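Local atomic coordinates of esterase TesA (Pseudomonas aeruginosa, PDB entry 4JGG), a protein that hydrolyses carboxylic esters, favouring Tween detergents and p-nitrophenyl esters of short acyl chains, with low thioesterase activity towards palmitoyl-coenzyme A. Residues A[47-50]-A[51-55]; A[134-137]-A[138-142]; A[175-178]-A[179-182]. All blocks are in the same frame, centred on the assembly; numbering follows the deposited sequence.

Contact 1 of 3, residues A[47-50]-A[51-55]; sequences LQKR and LADEG
Leu47 and Leu51 meet one turn apart near the end of helix 43-53 of this GDSL-family hydrolase, and a Schellman motif closes the helix just beyond them. The backbone bonds come first. Leu47 O accepts from Leu51 N, Gln48 O from Ala52 N, Lys49 O from Asp53 N and Arg50 O from Glu54 N, the i to i+4 series of an alpha helix. Glu54 then leaves helical geometry, and Gly55, with positive phi, is the C-prime residue: its N reaches Ala52 O, while Tyr56 N turns back to Leu51 O.

The apolar contact follows the inner face of the helix. CD1 of Leu47 lies 4.1 Å from CG of Leu51, and both residues are buried, packing on Leu24 of strand 23-28 and on Trp194 of helix 186-197. Gln48 borders this face. Its NE2 passes 3.9 Å from Leu51 CB, the glutamine lying crosswise to the leucine, but the amide is engaged beyond the helix, OE1 with Val60 N and NE2 with Tyr58 O.

Of the charged groups, Arg50 and Glu54 take the flank beside Trp194, which both touch, the arginine through a cation-pi contact. They run out next to each other, guanidinium and carboxylate planes 17° apart. Glu54 OE2 stands well out of the guanidinium plane, 4.2 Å from Arg50 NE, so any attraction is probably one of charge alone; OE2 comes closer to the aliphatic part, 3.6 Å from Arg50 CG. Lys49 and Asp53, on the solvent side, instead form a true salt bridge one turn apart. The lysine chain runs extended until it bends at its last torsion (chi4 67°), bringing NZ 3.2 Å from Asp53 OD2 on the syn lone pair of that oxygen.

Contact 2 of 3, residues A[134-137]-A[138-142]; sequences PNYG and PRYIE
Tyr136 and Tyr140 run out in the same direction next to each other, where a short 3-10 segment gives way to helix 138-155. At the start of that helix, N-H groups of the first turn are met by the Gly137 carbonyl and a water. Gly137 holds the N-cap position, and its O accepts a straight bond from Ile141 N (3.0 Å, 164° at the hydrogen) and a weak one from Tyr140 N. The better acceptor for Tyr140 N is the water, which also donates to Tyr136 O at 2.6 Å and so bridges the 3-10 segment to the helix.

Followed outward, the side chain of Tyr136 begins with CB, which rests 3.9 Å from Ile141 CG1 and also touches Tyr140 CD2, meeting two consecutive residues of the helix. Its CG is anti to the carbonyl carbon (chi1 -75°), and beyond it the ring brings its CD1 up to Tyr140, 3.7 Å from CE2. The planes meet at 47° with centroids 5.6 Å apart, an oblique aromatic pair. At the far end of the partner ring, Tyr140 OH is hydrogen-bonded to Gly98 O. Ile141 CD1 lies against the Gly137 peptide, 3.3 Å from its O, and also approaches Pro134 O. The side chain of Tyr136 stands about 10 Å from those of the probable catalytic Asp177 and His180.

The pair lies at the surface, at the end of the loop that follows strand 124-128. Here Tyr140 meets the ring of Phe144 one turn further on in helix 138-155, and through its hydroxyl it links the first turn of that helix to Gly98 of helix 95-99.

Contact 3 of 3, residues A[175-178]-A[179-182]; sequences QADG and IHPA
Gln175 to Gly178 form a type I beta turn, closed by Gly178 N to Gln175 O, and the chain then folds back so that Gln175 N donates to His180 O at 3.0 Å. The positive phi of Gly178 helps turn Ile179 N and His180 N towards Asp177.

Asp177 to His180 form the Asp-x-x-His element of SGNH/GDSL hydrolases, which carries the acid and base of the Ser-His-Asp triad, roles inferred here from relatives. The CG of Asp177 sits between the backbone N and the carbonyl carbon (chi1 67°), which directs the carboxylate back over residues 179 and 180. OD1 takes two backbone donors, Ile179 N at 2.8 Å and His180 N at 3.2 Å, the latter on its syn lone pair; together they restrain the carboxylate. OD2 receives the ring N-H of His180 ND1 over a short 2.5 Å. That oxygen lies at the ring edge, near its plane, although carboxylate and imidazole planes are 56° apart. Ile179 CG2 covers the centre of one ring face.

Gln175 reaches along the returning chain: NE2 donates to Pro181 O (2.8 Å), standing above the carbonyl plane, and also bonds Leu35 O. Its CG packs 3.8 Å from Ala182 CB.

The loop joins strand 158-160 to helix 186-197. His180 touches Ser30, the probable nucleophile, and Pro181 is buried against Ile31 of helix 30-33 and Leu189 of helix 186-197.

The three contacts are local, within one parallel-sheet hydrolase fold, and share no helix or strand. Contact 1 is the partly buried one, its leucines turned to the sheet and its Lys49-Asp53 pair to solvent; contacts 2 and 3 belong to the surface. Contacts 1 and 2 lie on opposite sides of the chain's centre, their centres 36 Å apart, and show two ends of helices: a C-terminus closed by backbone and glycine, an N-terminus begun with glycine and water. Contact 3 is irregular chain, and its carboxylate grips backbone and imidazole, whereas that of Asp53 meets a lysine. Contacts 2 and 3 approach to about 5 Å between nearest atoms without touching.

Contact 1 of 3, residues A[47-50]-A[51-55]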
loop_
_atom_site.group_PDB
_atom_site.type_symbol
_atom_site.label_atom_id
_atom_site.label_comp_id
_atom_site.label_asym_id
_atom_site.label_seq_id
_atom_site.Cartn_x
_atom_site.Cartn_y
_atom_site.Cartn_z
ATOM N N LEU A 47 8.227 -10.136 0.934
ATOM C CA LEU A 47 7.077 -10.740 0.281
ATOM C C LEU A 47 7.572 -11.704 -0.791
ATOM O O LEU A 47 7.119 -12.852 -0.876
ATOM C CB LEU A 47 6.182 -9.663 -0.348
ATOM C CG LEU A 47 5.033 -10.170 -1.231
ATOM C CD1 LEU A 47 4.156 -11.153 -0.470
ATOM C CD2 LEU A 47 4.181 -9.030 -1.808
ATOM N N GLN A 48 8.519 -11.240 -1.603
ATOM C CA GLN A 48 9.009 -12.056 -2.712
ATOM C C GLN A 48 9.675 -13.321 -2.188
ATOM O O GLN A 48 9.531 -14.389 -2.763
ATOM C CB GLN A 48 9.975 -11.272 -3.605
ATOM C CG GLN A 48 10.551 -12.094 -4.757
ATOM C CD GLN A 48 9.499 -12.521 -5.780
ATOM O OE1 GLN A 48 9.408 -11.947 -6.874
ATOM N NE2 GLN A 48 8.709 -13.540 -5.434
ATOM N N LYS A 49 10.400 -13.192 -1.087
ATOM C CA LYS A 49 11.087 -14.328 -0.514
ATOM C C LYS A 49 10.107 -15.332 0.105
ATOM O O LYS A 49 10.349 -16.539 0.086
ATOM C CB LYS A 49 12.106 -13.864 0.518
ATOM C CG LYS A 49 12.540 -14.948 1.472
ATOM C CD LYS A 49 13.935 -14.683 2.002
ATOM C CE LYS A 49 14.380 -15.790 2.945
ATOM N NZ LYS A 49 14.566 -17.091 2.233
ATOM N N ARG A 50 9.003 -14.839 0.648
ATOM C CA ARG A 50 7.988 -15.723 1.205
ATOM C C ARG A 50 7.211 -16.427 0.104
ATOM O O ARG A 50 6.776 -17.555 0.273
ATOM C CB ARG A 50 7.015 -14.980 2.131
ATOM C CG ARG A 50 5.899 -15.900 2.638
ATOM C CD ARG A 50 5.020 -15.244 3.682
ATOM N NE ARG A 50 5.718 -14.975 4.937
ATOM C CZ ARG A 50 5.140 -14.399 5.987
ATOM N NH1 ARG A 50 3.856 -14.051 5.935
ATOM N NH2 ARG A 50 5.841 -14.179 7.089
ATOM N N LEU A 51 7.033 -15.758 -1.028
ATOM C CA LEU A 51 6.346 -16.381 -2.140
ATOM C C LEU A 51 7.219 -17.516 -2.656
ATOM O O LEU A 51 6.737 -18.608 -2.930
ATOM C CB LEU A 51 6.083 -15.368 -3.253
ATOM C CG LEU A 51 4.999 -14.326 -2.975
ATOM C CD1 LEU A 51 4.922 -13.293 -4.110
ATOM C CD2 LEU A 51 3.657 -15.004 -2.752
ATOM N N ALA A 52 8.514 -17.246 -2.778
ATOM C CA ALA A 52 9.464 -18.253 -3.218
ATOM C C ALA A 52 9.479 -19.436 -2.256
ATOM O O ALA A 52 9.390 -20.582 -2.680
ATOM C CB ALA A 52 10.843 -17.653 -3.337
ATOM N N ASP A 53 9.576 -19.153 -0.959
ATOM C CA ASP A 53 9.688 -20.214 0.036
ATOM C C ASP A 53 8.467 -21.115 0.101
ATOM O O ASP A 53 8.591 -22.332 0.250
ATOM C CB ASP A 53 9.966 -19.645 1.423
ATOM C CG ASP A 53 11.349 -19.079 1.542
ATOM O OD1 ASP A 53 12.179 -19.358 0.653
ATOM O OD2 ASP A 53 11.603 -18.353 2.524
ATOM N N GLU A 54 7.284 -20.523 0.019
ATOM C CA GLU A 54 6.076 -21.321 0.162
ATOM C C GLU A 54 5.623 -21.885 -1.178
ATOM O O GLU A 54 4.499 -22.362 -1.325
ATOM C CB GLU A 54 4.982 -20.506 0.843
ATOM C CG GLU A 54 5.455 -19.894 2.144
ATOM C CD GLU A 54 4.318 -19.485 3.043
ATOM O OE1 GLU A 54 3.155 -19.702 2.649
ATOM O OE2 GLU A 54 4.591 -18.940 4.135
ATOM N N GLY A 55 6.514 -21.824 -2.160
ATOM C CA GLY A 55 6.267 -22.440 -3.449
ATOM C C GLY A 55 5.184 -21.769 -4.262
ATOM O O GLY A 55 4.446 -22.433 -4.976
#

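Contact 2 of 3, residues A[134-137]-A[138-142]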
loop_
_atom_site.group_PDB
_atom_site.type_symbol
_atom_site.label_atom_id
_atom_site.label_comp_id
_atom_site.label_asym_id
_atom_site.label_seq_id
_atom_site.Cartn_x
_atom_site.Cartn_y
_atom_site.Cartn_z
ATOM N N PRO A 134 -1.483 9.294 16.009
ATOM C CA PRO A 134 -2.507 9.730 16.962
ATOM C C PRO A 134 -2.593 11.246 17.149
ATOM O O PRO A 134 -3.698 11.762 17.333
ATOM C CB PRO A 134 -2.054 9.068 18.267
ATOM C CG PRO A 134 -1.393 7.834 17.829
ATOM C CD PRO A 134 -0.655 8.210 16.565
ATOM N N ASN A 135 -1.462 11.948 17.112
ATOM C CA ASN A 135 -1.461 13.401 17.308
ATOM C C ASN A 135 -2.259 14.194 16.264
ATOM O O ASN A 135 -2.476 15.402 16.422
ATOM C CB ASN A 135 -0.025 13.943 17.401
ATOM C CG ASN A 135 0.786 13.704 16.126
ATOM O OD1 ASN A 135 1.108 12.562 15.789
ATOM N ND2 ASN A 135 1.134 14.785 15.428
ATOM N N TYR A 136 -2.686 13.528 15.190
ATOM C CA TYR A 136 -3.556 14.184 14.211
ATOM C C TYR A 136 -5.004 14.228 14.730
ATOM O O TYR A 136 -5.820 15.022 14.272
ATOM C CB TYR A 136 -3.446 13.506 12.835
ATOM C CG TYR A 136 -2.154 13.847 12.115
ATOM C CD1 TYR A 136 -2.151 14.659 10.979
ATOM C CD2 TYR A 136 -0.932 13.396 12.599
ATOM C CE1 TYR A 136 -0.959 14.988 10.329
ATOM C CE2 TYR A 136 0.258 13.719 11.959
ATOM C CZ TYR A 136 0.238 14.511 10.832
ATOM O OH TYR A 136 1.428 14.821 10.217
ATOM N N GLY A 137 -5.311 13.378 15.708
ATOM C CA GLY A 137 -6.644 13.357 16.298
ATOM C C GLY A 137 -7.598 12.517 15.475
ATOM O O GLY A 137 -7.528 12.525 14.247
ATOM N N PRO A 138 -8.497 11.785 16.152
ATOM C CA PRO A 138 -9.390 10.805 15.525
ATOM C C PRO A 138 -10.168 11.346 14.327
ATOM O O PRO A 138 -10.304 10.639 13.331
ATOM C CB PRO A 138 -10.357 10.443 16.657
ATOM C CG PRO A 138 -9.603 10.715 17.894
ATOM C CD PRO A 138 -8.706 11.868 17.611
ATOM N N ARG A 139 -10.680 12.568 14.409
ATOM C CA ARG A 139 -11.497 13.079 13.318
ATOM C C ARG A 139 -10.693 13.218 12.017
ATOM O O ARG A 139 -11.190 12.898 10.941
ATOM C CB ARG A 139 -12.162 14.407 13.690
ATOM C CG ARG A 139 -12.791 15.107 12.491
ATOM C CD ARG A 139 -13.597 16.337 12.882
ATOM N NE ARG A 139 -14.923 15.982 13.385
ATOM C CZ ARG A 139 -15.990 15.788 12.613
ATOM N NH1 ARG A 139 -15.895 15.913 11.296
ATOM N NH2 ARG A 139 -17.156 15.467 13.161
ATOM N N TYR A 140 -9.452 13.686 12.122
ATOM C CA TYR A 140 -8.608 13.877 10.945
ATOM C C TYR A 140 -8.198 12.504 10.445
ATOM O O TYR A 140 -8.404 12.159 9.282
ATOM C CB TYR A 140 -7.366 14.700 11.303
ATOM C CG TYR A 140 -6.536 15.146 10.121
ATOM C CD1 TYR A 140 -6.665 16.433 9.601
ATOM C CD2 TYR A 140 -5.607 14.291 9.538
ATOM C CE1 TYR A 140 -5.898 16.847 8.511
ATOM C CE2 TYR A 140 -4.838 14.697 8.462
ATOM C CZ TYR A 140 -4.987 15.965 7.950
ATOM O OH TYR A 140 -4.211 16.357 6.878
ATOM N N ILE A 141 -7.623 11.731 11.354
ATOM C CA ILE A 141 -7.230 10.363 11.077
ATOM C C ILE A 141 -8.332 9.608 10.358
ATOM O O ILE A 141 -8.080 8.992 9.328
ATOM C CB ILE A 141 -6.855 9.628 12.370
ATOM C CG1 ILE A 141 -5.605 10.269 12.984
ATOM C CG2 ILE A 141 -6.638 8.144 12.097
ATOM C CD1 ILE A 141 -5.398 9.960 14.460
ATOM N N GLU A 142 -9.549 9.660 10.900
ATOM C CA GLU A 142 -10.665 8.897 10.341
ATOM C C GLU A 142 -11.109 9.429 8.983
ATOM O O GLU A 142 -11.544 8.663 8.129
ATOM C CB GLU A 142 -11.851 8.886 11.301
HETATM O O HOH W 1 -8.377 15.380 14.083
#

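Contact 3 of 3, residues A[175-178]-A[179-182]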
loop_
_atom_site.group_PDB
_atom_site.type_symbol
_atom_site.label_atom_id
_atom_site.label_comp_id
_atom_site.label_asym_id
_atom_site.label_seq_id
_atom_site.Cartn_x
_atom_site.Cartn_y
_atom_site.Cartn_z
ATOM N N GLN A 175 10.800 4.967 12.528
ATOM C CA GLN A 175 11.973 5.824 12.552
ATOM C C GLN A 175 11.578 7.087 13.321
ATOM O O GLN A 175 10.403 7.297 13.609
ATOM C CB GLN A 175 12.457 6.159 11.137
ATOM C CG GLN A 175 12.770 4.915 10.295
ATOM C CD GLN A 175 13.129 5.245 8.858
ATOM O OE1 GLN A 175 13.709 6.292 8.582
ATOM N NE2 GLN A 175 12.772 4.357 7.935
ATOM N N ALA A 176 12.565 7.912 13.646
ATOM C CA ALA A 176 12.371 9.088 14.506
ATOM C C ALA A 176 11.282 10.078 14.056
ATOM O O ALA A 176 10.669 10.750 14.892
ATOM C CB ALA A 176 13.702 9.812 14.698
ATOM N N ASP A 177 11.052 10.181 12.748
ATOM C CA ASP A 177 10.058 11.126 12.213
ATOM C C ASP A 177 8.635 10.592 12.411
ATOM O O ASP A 177 7.643 11.266 12.116
ATOM C CB ASP A 177 10.343 11.459 10.727
ATOM C CG ASP A 177 10.146 10.269 9.803
ATOM O OD1 ASP A 177 9.470 9.304 10.197
ATOM O OD2 ASP A 177 10.645 10.305 8.655
ATOM N N GLY A 178 8.544 9.373 12.933
ATOM C CA GLY A 178 7.265 8.797 13.303
ATOM C C GLY A 178 6.314 8.526 12.156
ATOM O O GLY A 178 5.118 8.323 12.380
ATOM N N ILE A 179 6.836 8.502 10.930
ATOM C CA ILE A 179 6.013 8.225 9.760
ATOM C C ILE A 179 6.545 7.013 8.993
ATOM O O ILE A 179 5.770 6.163 8.563
ATOM C CB ILE A 179 5.947 9.442 8.813
ATOM C CG1 ILE A 179 5.142 10.585 9.454
ATOM C CG2 ILE A 179 5.407 9.047 7.430
ATOM C CD1 ILE A 179 3.713 10.212 9.891
ATOM N N HIS A 180 7.868 6.937 8.853
ATOM C CA HIS A 180 8.501 5.929 8.004
ATOM C C HIS A 180 8.988 4.770 8.854
ATOM O O HIS A 180 9.909 4.941 9.654
ATOM C CB HIS A 180 9.673 6.531 7.228
ATOM C CG HIS A 180 9.299 7.702 6.381
ATOM N ND1 HIS A 180 9.614 9.005 6.719
ATOM C CD2 HIS A 180 8.608 7.781 5.213
ATOM C CE1 HIS A 180 9.143 9.823 5.801
ATOM N NE2 HIS A 180 8.533 9.110 4.876
ATOM N N PRO A 181 8.371 3.592 8.692
ATOM C CA PRO A 181 8.764 2.455 9.527
ATOM C C PRO A 181 10.256 2.155 9.451
ATOM O O PRO A 181 10.881 2.295 8.398
ATOM C CB PRO A 181 7.934 1.306 8.949
ATOM C CG PRO A 181 6.679 1.980 8.494
ATOM C CD PRO A 181 7.207 3.263 7.851
ATOM N N ALA A 182 10.824 1.750 10.582
ATOM C CA ALA A 182 12.226 1.372 10.639
ATOM C C ALA A 182 12.389 -0.066 10.143
ATOM O O ALA A 182 11.419 -0.728 9.807
ATOM C CB ALA A 182 12.742 1.508 12.057
#